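Local coordinates for putative glucoamylase (Bacteroides uniformis, PDB 4GL3), which is a putative glucoamylase of the six-hairpin clan and probably hydrolyses glycosidic bonds in glucose-containing saccharides, at residues Y29-A34 against M62-G67; S38-E43 against V86-D91; K92-Y97 against H103-K108; R283-C286 against P290-Y293. All blocks are in the same frame, centred on the assembly; numbering follows the deposited sequence. Where two conformers were deposited one is given.

Contact 1 of 4, residues Y29-A34 against M62-G67; sequences YFWDFA and MAIIVG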
# COMPACT_ATOMS: atom_id res chain seq x y z
N TYR A 29 -4.87 3.99 14.53
CA TYR A 29 -4.37 5.04 13.65
C TYR A 29 -5.45 5.47 12.64
O TYR A 29 -5.53 6.63 12.28
CB TYR A 29 -3.08 4.61 12.92
CG TYR A 29 -2.40 5.74 12.18
CD1 TYR A 29 -2.81 6.09 10.88
CD2 TYR A 29 -1.39 6.50 12.77
CE1 TYR A 29 -2.24 7.15 10.20
CE2 TYR A 29 -0.80 7.58 12.09
CZ TYR A 29 -1.21 7.89 10.80
OH TYR A 29 -0.66 8.96 10.10
N PHE A 30 -6.22 4.50 12.13
CA PHE A 30 -7.17 4.71 11.08
C PHE A 30 -8.58 4.96 11.57
O PHE A 30 -9.41 5.41 10.78
CB PHE A 30 -7.16 3.51 10.15
CG PHE A 30 -5.87 3.36 9.44
CD1 PHE A 30 -5.54 4.23 8.40
CD2 PHE A 30 -4.91 2.47 9.91
CE1 PHE A 30 -4.32 4.14 7.78
CE2 PHE A 30 -3.67 2.37 9.29
CZ PHE A 30 -3.38 3.21 8.21
N TRP A 31 -8.87 4.62 12.82
CA TRP A 31 -10.18 4.74 13.38
C TRP A 31 -10.23 5.96 14.32
O TRP A 31 -10.80 6.98 13.98
CB TRP A 31 -10.62 3.45 14.11
CG TRP A 31 -12.03 3.54 14.52
CD1 TRP A 31 -12.51 3.89 15.74
CD2 TRP A 31 -13.16 3.34 13.68
NE1 TRP A 31 -13.88 3.90 15.71
CE2 TRP A 31 -14.30 3.57 14.45
CE3 TRP A 31 -13.32 2.94 12.34
CZ2 TRP A 31 -15.58 3.43 13.94
CZ3 TRP A 31 -14.58 2.80 11.84
CH2 TRP A 31 -15.70 3.06 12.63
N ASP A 32 -9.62 5.83 15.49
CA ASP A 32 -9.62 6.89 16.50
C ASP A 32 -8.89 8.14 16.03
O ASP A 32 -9.29 9.22 16.32
CB ASP A 32 -8.97 6.38 17.78
CG ASP A 32 -9.59 5.07 18.27
OD1 ASP A 32 -9.24 4.00 17.75
OD2 ASP A 32 -10.44 5.12 19.16
N PHE A 33 -7.81 7.99 15.28
CA PHE A 33 -6.98 9.13 14.89
C PHE A 33 -7.32 9.73 13.49
O PHE A 33 -6.65 10.64 13.04
CB PHE A 33 -5.52 8.66 14.93
CG PHE A 33 -4.48 9.76 14.69
CD1 PHE A 33 -4.45 10.89 15.48
CD2 PHE A 33 -3.51 9.60 13.73
CE1 PHE A 33 -3.48 11.87 15.27
CE2 PHE A 33 -2.55 10.58 13.51
CZ PHE A 33 -2.53 11.70 14.28
N ALA A 34 -8.32 9.18 12.82
CA ALA A 34 -8.79 9.69 11.53
C ALA A 34 -9.34 11.07 11.69
O ALA A 34 -9.84 11.44 12.74
CB ALA A 34 -9.88 8.79 10.95
N MSE A 62 -9.35 -0.26 3.70
CA MSE A 62 -9.15 -1.70 3.87
C MSE A 62 -9.02 -2.08 5.36
O MSE A 62 -9.55 -3.12 5.76
CB MSE A 62 -7.95 -2.18 3.07
CG MSE A 62 -8.19 -2.04 1.56
SE MSE A 62 -6.77 -2.58 0.35
CE MSE A 62 -5.82 -0.89 0.03
N ALA A 63 -8.36 -1.24 6.15
CA ALA A 63 -8.25 -1.44 7.59
C ALA A 63 -9.63 -1.44 8.26
O ALA A 63 -9.88 -2.23 9.19
CB ALA A 63 -7.34 -0.39 8.23
N ILE A 64 -10.54 -0.60 7.80
CA ILE A 64 -11.89 -0.61 8.36
C ILE A 64 -12.58 -1.99 8.13
O ILE A 64 -13.20 -2.54 9.06
CB ILE A 64 -12.75 0.53 7.82
CG1 ILE A 64 -12.24 1.85 8.40
CG2 ILE A 64 -14.23 0.32 8.19
CD1 ILE A 64 -12.66 3.06 7.60
N ILE A 65 -12.45 -2.54 6.94
CA ILE A 65 -13.04 -3.85 6.63
C ILE A 65 -12.44 -4.94 7.54
O ILE A 65 -13.18 -5.75 8.12
CB ILE A 65 -12.89 -4.24 5.15
CG1 ILE A 65 -13.52 -3.15 4.23
CG2 ILE A 65 -13.53 -5.62 4.89
CD1 ILE A 65 -13.03 -3.23 2.78
N VAL A 66 -11.11 -4.91 7.71
CA VAL A 66 -10.41 -5.83 8.63
C VAL A 66 -10.96 -5.69 10.05
O VAL A 66 -11.32 -6.67 10.71
CB VAL A 66 -8.87 -5.60 8.60
CG1 VAL A 66 -8.14 -6.43 9.67
CG2 VAL A 66 -8.30 -5.91 7.21
N GLY A 67 -11.11 -4.45 10.48
CA GLY A 67 -11.63 -4.15 11.83
C GLY A 67 -13.05 -4.63 12.10
O GLY A 67 -13.34 -5.08 13.22
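Phe30 and Trp31 rest on Ala63 and Ile64, two successive residues of helix 54-69. They pair in order, Phe30 on Ala63 and Trp31 on Ile64. The contacts between the two segments are apolar. Phe30 CD2 lies 4.1 Å from Ala63 CB, and the methyl approaches the ring obliquely. The Phe30 side chain starts out toward the helix. Trp31 does not, but with its indole swung opposite the backbone N (chi1 -172°) the six-membered end of the ring comes nearer. There Trp31 CE3 is 4.2 Å from Ile64 CG1, which sits at the ring edge close to the plane. Both distances are those of relaxed van der Waals contact, and the buried area is a modest 153 Å².

Other groups also pack on the aromatic rings. Tyr29 CD1 stands 3.9 Å above the plane of the Phe30 ring, over its centre. Ile385 of helix 378-393 touches Phe30 as well. Trp31 has a cation-pi partner in Arg81 of helix 75-90, and a glycerol, probably from the crystallisation liquor, lies about 4 Å from its side chain.

Polar bonds belong to the surroundings. Arg81 NH1 is hydrogen-bonded to Trp31 O, and Tyr29 OH to His42 O. The chemistry implies a seam set by shape rather than by directed bonds. Apolar contact seats the loop on the helix, while Trp31 O and Tyr29 OH bond to other parts of the chain.

Contact 2 of 4, residues S38-E43 against V86-D91; sequences SGLAHE and VRFLSD
Ser38 OG is gripped by two backbone groups. It accepts from Leu40 N at 3.3 Å, with an N-H...O angle of 163°, which makes an ST turn. It is also hydrogen-bonded to Gly107 O, just beyond strand 104-106. Ser38 is buried, and these two bonds fix the direction of its hydroxyl. At chi1 59° it sits between the backbone N and the carbonyl carbon. Gly39 makes the turn with a positive phi.

The CB of the same residue carries the contact. Ser38 CB lies directly over one face of the Phe88 ring, 3.4 Å from the ring centroid and only 6° off the normal. This is a CH-pi interaction of close, centred geometry. Every atom of the ring is at nearly the same distance from the CB, with CG nearest. Phe88 CG is anti to its backbone N, which directs the ring toward Ser38.

Leu40 adds apolar contact. Its CD1 reaches Phe88 CE2 at 3.9 Å, the two side chains running at about a right angle. Its other methyl, CD2, meets Leu89 CD2 at 4.2 Å, so the isobutyl group spans two neighbouring residues of the helix.

The contact seats the long loop before strand 51-53 on the last turn of helix 75-90. Leu40 and Phe88 both touch selenomethionine Met105 of strand 104-106. Leu40 also touches Ser57 of helix 54-69, and Leu89 touches Ile54 of that helix and Met130 of helix 124-140.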
# COMPACT_ATOMS: atom_id res chain seq x y z
N SER A 38 -13.98 13.82 7.90
CA SER A 38 -13.92 13.07 6.66
C SER A 38 -13.71 11.57 6.80
O SER A 38 -14.02 10.84 5.86
CB SER A 38 -12.78 13.61 5.79
OG SER A 38 -11.51 13.52 6.44
N GLY A 39 -13.12 11.12 7.93
CA GLY A 39 -12.66 9.73 8.09
C GLY A 39 -11.33 9.40 7.44
O GLY A 39 -10.83 8.26 7.52
N LEU A 40 -10.72 10.38 6.78
CA LEU A 40 -9.45 10.17 6.12
C LEU A 40 -8.29 10.11 7.12
O LEU A 40 -8.38 10.60 8.26
CB LEU A 40 -9.19 11.26 5.05
CG LEU A 40 -10.16 11.41 3.88
CD1 LEU A 40 -9.81 12.62 2.99
CD2 LEU A 40 -10.23 10.09 3.08
N ALA A 41 -7.22 9.45 6.68
CA ALA A 41 -6.04 9.21 7.49
C ALA A 41 -5.06 10.37 7.38
O ALA A 41 -4.85 10.95 6.30
CB ALA A 41 -5.36 7.91 7.04
N HIS A 42 -4.49 10.74 8.51
CA HIS A 42 -3.34 11.64 8.54
C HIS A 42 -2.14 10.97 7.85
O HIS A 42 -1.94 9.74 7.94
CB HIS A 42 -2.92 11.97 9.97
CG HIS A 42 -3.77 12.97 10.66
ND1 HIS A 42 -4.88 12.62 11.39
CD2 HIS A 42 -3.65 14.31 10.77
CE1 HIS A 42 -5.43 13.71 11.90
NE2 HIS A 42 -4.70 14.75 11.53
N GLU A 43 -1.30 11.77 7.20
CA GLU A 43 -0.08 11.26 6.61
C GLU A 43 0.84 10.72 7.70
O GLU A 43 1.53 9.71 7.49
CB GLU A 43 0.65 12.37 5.79
CG GLU A 43 2.14 12.14 5.48
CD GLU A 43 2.54 11.14 4.32
OE1 GLU A 43 1.75 10.80 3.33
OE2 GLU A 43 3.74 10.69 4.42
N VAL A 86 -16.67 8.05 1.70
CA VAL A 86 -16.98 8.11 0.27
C VAL A 86 -17.84 9.31 -0.08
O VAL A 86 -17.70 9.90 -1.18
CB VAL A 86 -17.56 6.76 -0.29
CG1 VAL A 86 -16.60 5.65 0.03
CG2 VAL A 86 -18.94 6.44 0.24
N ARG A 87 -18.67 9.75 0.86
CA ARG A 87 -19.35 11.03 0.65
C ARG A 87 -18.36 12.21 0.55
O ARG A 87 -18.54 13.08 -0.28
CB ARG A 87 -20.40 11.32 1.72
CG ARG A 87 -21.75 10.70 1.51
CD ARG A 87 -22.70 10.94 2.68
NE ARG A 87 -24.07 10.55 2.34
CZ ARG A 87 -25.04 10.25 3.21
NH1 ARG A 87 -24.81 10.25 4.53
NH2 ARG A 87 -26.26 9.91 2.77
N PHE A 88 -17.38 12.25 1.44
CA PHE A 88 -16.37 13.30 1.41
C PHE A 88 -15.55 13.29 0.11
O PHE A 88 -15.29 14.35 -0.49
CB PHE A 88 -15.45 13.15 2.60
CG PHE A 88 -14.56 14.35 2.84
CD1 PHE A 88 -15.00 15.42 3.63
CD2 PHE A 88 -13.29 14.39 2.32
CE1 PHE A 88 -14.17 16.49 3.87
CE2 PHE A 88 -12.46 15.47 2.56
CZ PHE A 88 -12.89 16.51 3.34
N LEU A 89 -15.12 12.11 -0.33
CA LEU A 89 -14.31 12.00 -1.51
C LEU A 89 -15.09 12.36 -2.80
O LEU A 89 -14.49 12.81 -3.78
CB LEU A 89 -13.72 10.60 -1.67
CG LEU A 89 -12.70 10.12 -0.65
CD1 LEU A 89 -12.49 8.62 -0.78
CD2 LEU A 89 -11.41 10.92 -0.83
N SER A 90 -16.41 12.13 -2.80
CA SER A 90 -17.20 12.38 -3.97
C SER A 90 -17.80 13.81 -3.97
O SER A 90 -18.38 14.20 -4.95
CB SER A 90 -18.36 11.33 -4.10
OG SER A 90 -19.20 11.35 -2.96
N ASP A 91 -17.71 14.54 -2.87
CA ASP A 91 -18.34 15.85 -2.77
C ASP A 91 -17.73 16.78 -3.84
O ASP A 91 -16.54 16.76 -4.04
CB ASP A 91 -18.07 16.43 -1.38
CG ASP A 91 -18.92 17.64 -1.08
OD1 ASP A 91 -18.88 18.68 -1.76
OD2 ASP A 91 -19.65 17.54 -0.14

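Contact 3 of 4, residues K92-Y97 against H103-K108; sequences KNTDSY and HWMNGK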
# COMPACT_ATOMS: atom_id res chain seq x y z
N LYS A 92 -18.56 17.53 -4.53
CA LYS A 92 -18.10 18.47 -5.57
C LYS A 92 -17.13 19.55 -5.02
O LYS A 92 -16.34 20.13 -5.77
CB LYS A 92 -19.31 19.11 -6.29
CG LYS A 92 -20.28 19.92 -5.41
CD LYS A 92 -21.58 20.36 -6.13
CE LYS A 92 -22.53 21.17 -5.21
NZ LYS A 92 -23.17 22.42 -5.77
N ASN A 93 -17.17 19.80 -3.71
CA ASN A 93 -16.26 20.76 -3.05
C ASN A 93 -14.90 20.19 -2.61
O ASN A 93 -13.98 20.92 -2.26
CB ASN A 93 -17.00 21.41 -1.89
CG ASN A 93 -18.21 22.21 -2.41
OD1 ASN A 93 -18.10 22.90 -3.41
ND2 ASN A 93 -19.37 22.03 -1.80
N THR A 94 -14.77 18.87 -2.70
CA THR A 94 -13.48 18.20 -2.52
C THR A 94 -12.77 18.19 -3.84
O THR A 94 -13.31 17.69 -4.82
CB THR A 94 -13.73 16.75 -2.03
OG1 THR A 94 -14.34 16.84 -0.73
CG2 THR A 94 -12.45 15.95 -1.98
N ASP A 95 -11.55 18.71 -3.87
CA ASP A 95 -10.81 18.82 -5.13
C ASP A 95 -10.53 17.49 -5.79
O ASP A 95 -10.06 16.51 -5.14
CB ASP A 95 -9.50 19.56 -4.92
CG ASP A 95 -9.70 21.05 -4.65
OD1 ASP A 95 -10.71 21.63 -5.08
OD2 ASP A 95 -8.83 21.64 -3.98
N SER A 96 -10.77 17.47 -7.10
CA SER A 96 -10.43 16.36 -7.97
C SER A 96 -10.14 16.86 -9.38
O SER A 96 -10.57 17.95 -9.78
CB SER A 96 -11.55 15.30 -8.00
OG SER A 96 -12.80 15.76 -8.52
N TYR A 97 -9.41 16.04 -10.13
CA TYR A 97 -8.89 16.38 -11.45
C TYR A 97 -9.02 15.15 -12.32
O TYR A 97 -8.35 14.19 -12.11
CB TYR A 97 -7.44 16.91 -11.39
CG TYR A 97 -7.21 17.85 -10.22
CD1 TYR A 97 -6.89 17.34 -8.95
CD2 TYR A 97 -7.32 19.24 -10.38
CE1 TYR A 97 -6.71 18.20 -7.87
CE2 TYR A 97 -7.15 20.12 -9.30
CZ TYR A 97 -6.82 19.59 -8.05
OH TYR A 97 -6.71 20.40 -6.96
N HIS A 103 -2.27 13.86 -3.92
CA HIS A 103 -1.57 13.05 -2.92
C HIS A 103 -2.09 13.48 -1.53
O HIS A 103 -2.47 12.64 -0.73
CB HIS A 103 -0.08 13.24 -3.12
CG HIS A 103 0.81 12.41 -2.24
ND1 HIS A 103 2.16 12.22 -2.54
CD2 HIS A 103 0.59 11.76 -1.07
CE1 HIS A 103 2.71 11.47 -1.59
NE2 HIS A 103 1.78 11.19 -0.68
N TRP A 104 -2.05 14.78 -1.25
CA TRP A 104 -2.50 15.33 0.02
C TRP A 104 -3.69 16.26 -0.18
O TRP A 104 -3.74 17.00 -1.15
CB TRP A 104 -1.38 16.15 0.66
CG TRP A 104 -0.26 15.35 1.28
CD1 TRP A 104 -0.22 14.03 1.48
CD2 TRP A 104 0.95 15.88 1.81
NE1 TRP A 104 0.95 13.68 2.11
CE2 TRP A 104 1.69 14.80 2.32
CE3 TRP A 104 1.47 17.18 1.91
CZ2 TRP A 104 2.94 14.96 2.92
CZ3 TRP A 104 2.72 17.34 2.53
CH2 TRP A 104 3.44 16.23 3.02
N MSE A 105 -4.64 16.22 0.75
CA MSE A 105 -5.71 17.20 0.86
C MSE A 105 -6.00 17.54 2.31
O MSE A 105 -5.58 16.81 3.26
CB MSE A 105 -7.02 16.69 0.20
CG MSE A 105 -7.59 15.46 0.77
SE MSE A 105 -9.39 15.02 0.13
CE MSE A 105 -8.99 14.94 -1.75
N ASN A 106 -6.67 18.67 2.49
CA ASN A 106 -7.06 19.08 3.81
C ASN A 106 -8.17 18.13 4.27
O ASN A 106 -9.18 18.01 3.60
CB ASN A 106 -7.49 20.53 3.78
CG ASN A 106 -7.87 21.07 5.12
OD1 ASN A 106 -8.77 20.54 5.80
ND2 ASN A 106 -7.25 22.17 5.51
N GLY A 107 -7.97 17.47 5.41
CA GLY A 107 -8.92 16.47 5.92
C GLY A 107 -10.24 17.01 6.47
O GLY A 107 -11.14 16.27 6.75
N LYS A 108 -10.33 18.34 6.62
CA LYS A 108 -11.57 19.00 6.97
C LYS A 108 -12.25 19.62 5.73
O LYS A 108 -13.42 19.47 5.58
CB LYS A 108 -11.35 20.11 8.01
CG LYS A 108 -10.41 19.78 9.16
CD LYS A 108 -10.30 20.99 10.12
CE LYS A 108 -9.69 20.65 11.48
NZ LYS A 108 -8.43 19.85 11.38
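Two torsions bring Met105, a selenomethionine, to Thr94. Its chi1 of 60° sets CG between the backbone N and the carbonyl carbon, and a bend at chi3, 58°, folds the terminal methyl round toward the loop. Thr94 answers with CG2, which lies opposite its own backbone N. Met105 belongs to strand 104-106, the middle strand of a three-stranded antiparallel sheet with 51-53 and 112-113. The loop 92-97 leaves helix 75-90 and passes beside this strand.

The touching is done by the end of the selenomethionine. Met105 CE is 3.6 Å from Thr94 CG2, and Met105 SE is 3.8 Å from the same methyl. The two side chains are turned at about a right angle to each other. The CE methyl of Met105 also faces Asp95 O, at 3.9 Å. The interface is small, 91 Å² in all, but Thr94 and Met105 are both buried.

The polar ends of the loop residues turn to other partners. Thr94 OG1 is hydrogen-bonded to Phe88 O near the end of the preceding helix, a bond consistent with holding the side chain so that CG2 faces the selenomethionine. Asp95 OD2 takes the backbone N of Thr112 in the edge strand 112-113. Thus the loop is pinned both to the helix it leaves and to the sheet it flanks.

At the end of the strand the chain enters an Asx turn. Asn106 OD1 accepts from Lys108 N at 2.8 Å, with the donor in the carbonyl plane and an N-H...O angle of 147°.

Contact 4 of 4, residues R283-C286 against P290-Y293; sequences RAYC and PKGY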
# COMPACT_ATOMS: atom_id res chain seq x y z
N ARG A 283 15.70 -9.89 3.52
CA ARG A 283 16.12 -10.56 4.74
C ARG A 283 17.55 -11.06 4.68
O ARG A 283 18.30 -10.88 5.64
CB ARG A 283 15.17 -11.71 5.08
CG ARG A 283 15.59 -12.51 6.29
CD ARG A 283 14.63 -13.65 6.57
NE ARG A 283 15.03 -14.50 7.69
CZ ARG A 283 15.82 -15.57 7.57
NH1 ARG A 283 16.31 -15.91 6.39
NH2 ARG A 283 16.12 -16.30 8.62
N ALA A 284 17.94 -11.72 3.59
CA ALA A 284 19.31 -12.25 3.47
C ALA A 284 20.33 -11.11 3.52
O ALA A 284 21.39 -11.26 4.14
CB ALA A 284 19.52 -13.10 2.19
N TYR A 285 20.00 -9.97 2.90
CA TYR A 285 20.88 -8.81 2.98
C TYR A 285 21.11 -8.43 4.45
O TYR A 285 22.25 -8.19 4.89
CB TYR A 285 20.38 -7.60 2.17
CG TYR A 285 21.21 -6.37 2.43
CD1 TYR A 285 22.36 -6.12 1.72
CD2 TYR A 285 20.89 -5.51 3.46
CE1 TYR A 285 23.14 -5.01 1.96
CE2 TYR A 285 21.67 -4.41 3.74
CZ TYR A 285 22.80 -4.16 2.98
OH TYR A 285 23.58 -3.08 3.28
N CYS A 286 20.03 -8.41 5.22
CA CYS A 286 20.12 -7.99 6.61
C CYS A 286 20.93 -8.95 7.43
O CYS A 286 21.72 -8.53 8.31
CB CYS A 286 18.72 -7.76 7.18
SG CYS A 286 17.86 -6.33 6.43
N PRO A 290 26.43 -6.42 5.52
CA PRO A 290 27.78 -6.08 5.05
C PRO A 290 28.33 -4.77 5.63
O PRO A 290 29.53 -4.64 5.72
CB PRO A 290 27.62 -5.97 3.53
CG PRO A 290 26.16 -5.78 3.28
CD PRO A 290 25.42 -6.38 4.45
N LYS A 291 27.48 -3.82 6.02
CA LYS A 291 27.98 -2.56 6.60
C LYS A 291 28.23 -2.63 8.11
O LYS A 291 28.74 -1.68 8.71
CB LYS A 291 27.03 -1.41 6.28
CG LYS A 291 26.98 -1.12 4.79
CD LYS A 291 26.07 0.05 4.43
CE LYS A 291 26.71 1.37 4.78
NZ LYS A 291 25.82 2.49 4.35
N GLY A 292 27.89 -3.77 8.71
CA GLY A 292 28.15 -4.04 10.12
C GLY A 292 27.30 -3.24 11.10
O GLY A 292 27.77 -2.88 12.15
N TYR A 293 26.04 -2.95 10.76
CA TYR A 293 25.19 -2.23 11.70
C TYR A 293 24.86 -3.08 12.92
O TYR A 293 24.90 -4.31 12.85
CB TYR A 293 23.93 -1.79 11.01
CG TYR A 293 24.17 -0.66 10.04
CD1 TYR A 293 24.65 0.57 10.48
CD2 TYR A 293 23.93 -0.82 8.69
CE1 TYR A 293 24.87 1.61 9.60
CE2 TYR A 293 24.13 0.23 7.81
CZ TYR A 293 24.61 1.44 8.28
OH TYR A 293 24.78 2.48 7.42
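The C-terminal end of helix 271-288 and the loop that follows it fold together here, with Pro290 set on the ring of Tyr285. Pro290 CD lies over one face of that ring, 3.6 Å above its plane and displaced toward the rim. The line from Pro290 CD to the Tyr285 ring centroid is 4.0 Å long and tilts 26° from the normal. This is an offset CH-pi contact. Pro290 CG comes nearer still, 3.4 Å from Tyr285 CE1, so the packing is tight on the hydroxyl side of the ring. The two side chains cross at about a right angle.

Tyr285 is a residue of the helix whose ring points on toward the loop. Its chi1 of 172° holds the ring opposite the backbone N and brings it under the proline. Pro290 is exposed, while the Tyr285 it covers is buried. Both segments belong to the putative glucoamylase family part of the chain, of the six-hairpin clan. They lie toward the outside of the fold, with the contact centre about 25 Å from the centre of the chain.

Lys291 adds a looser touch, its CD lying 4.2 Å from Tyr285 OH. Both side chains then turn to Asp320: Tyr285 OH is hydrogen-bonded to its carboxylate through OD2, and Lys291 NZ to its backbone O. Tyr293 OH is hydrogen-bonded to the same carbonyl, Asp320 O.

In the fold
Contacts 1, 2 and 3 are buried and lie on one part of the fold, contact 2 touching both others; contact 4 is partly exposed and far off, with centres 34 to 42 Å away. Contacts 1 and 2 seat one long loop, between helix 15-27 and strand 51-53, on successive helices, 54-69 and 75-90. They touch directly through His42. Contacts 2 and 3 join the end of helix 75-90, the loop after it and strand 104-106, and touch through Phe88 O with Thr94 OG1 and Ser38 OG with Gly107 O. Contact 1 is loose aromatic and aliphatic packing, contact 2 adds a centred CH-pi contact, and contact 3 rests on a selenomethionine tip. Contact 4 packs a helix end against the loop after it, proline on tyrosine.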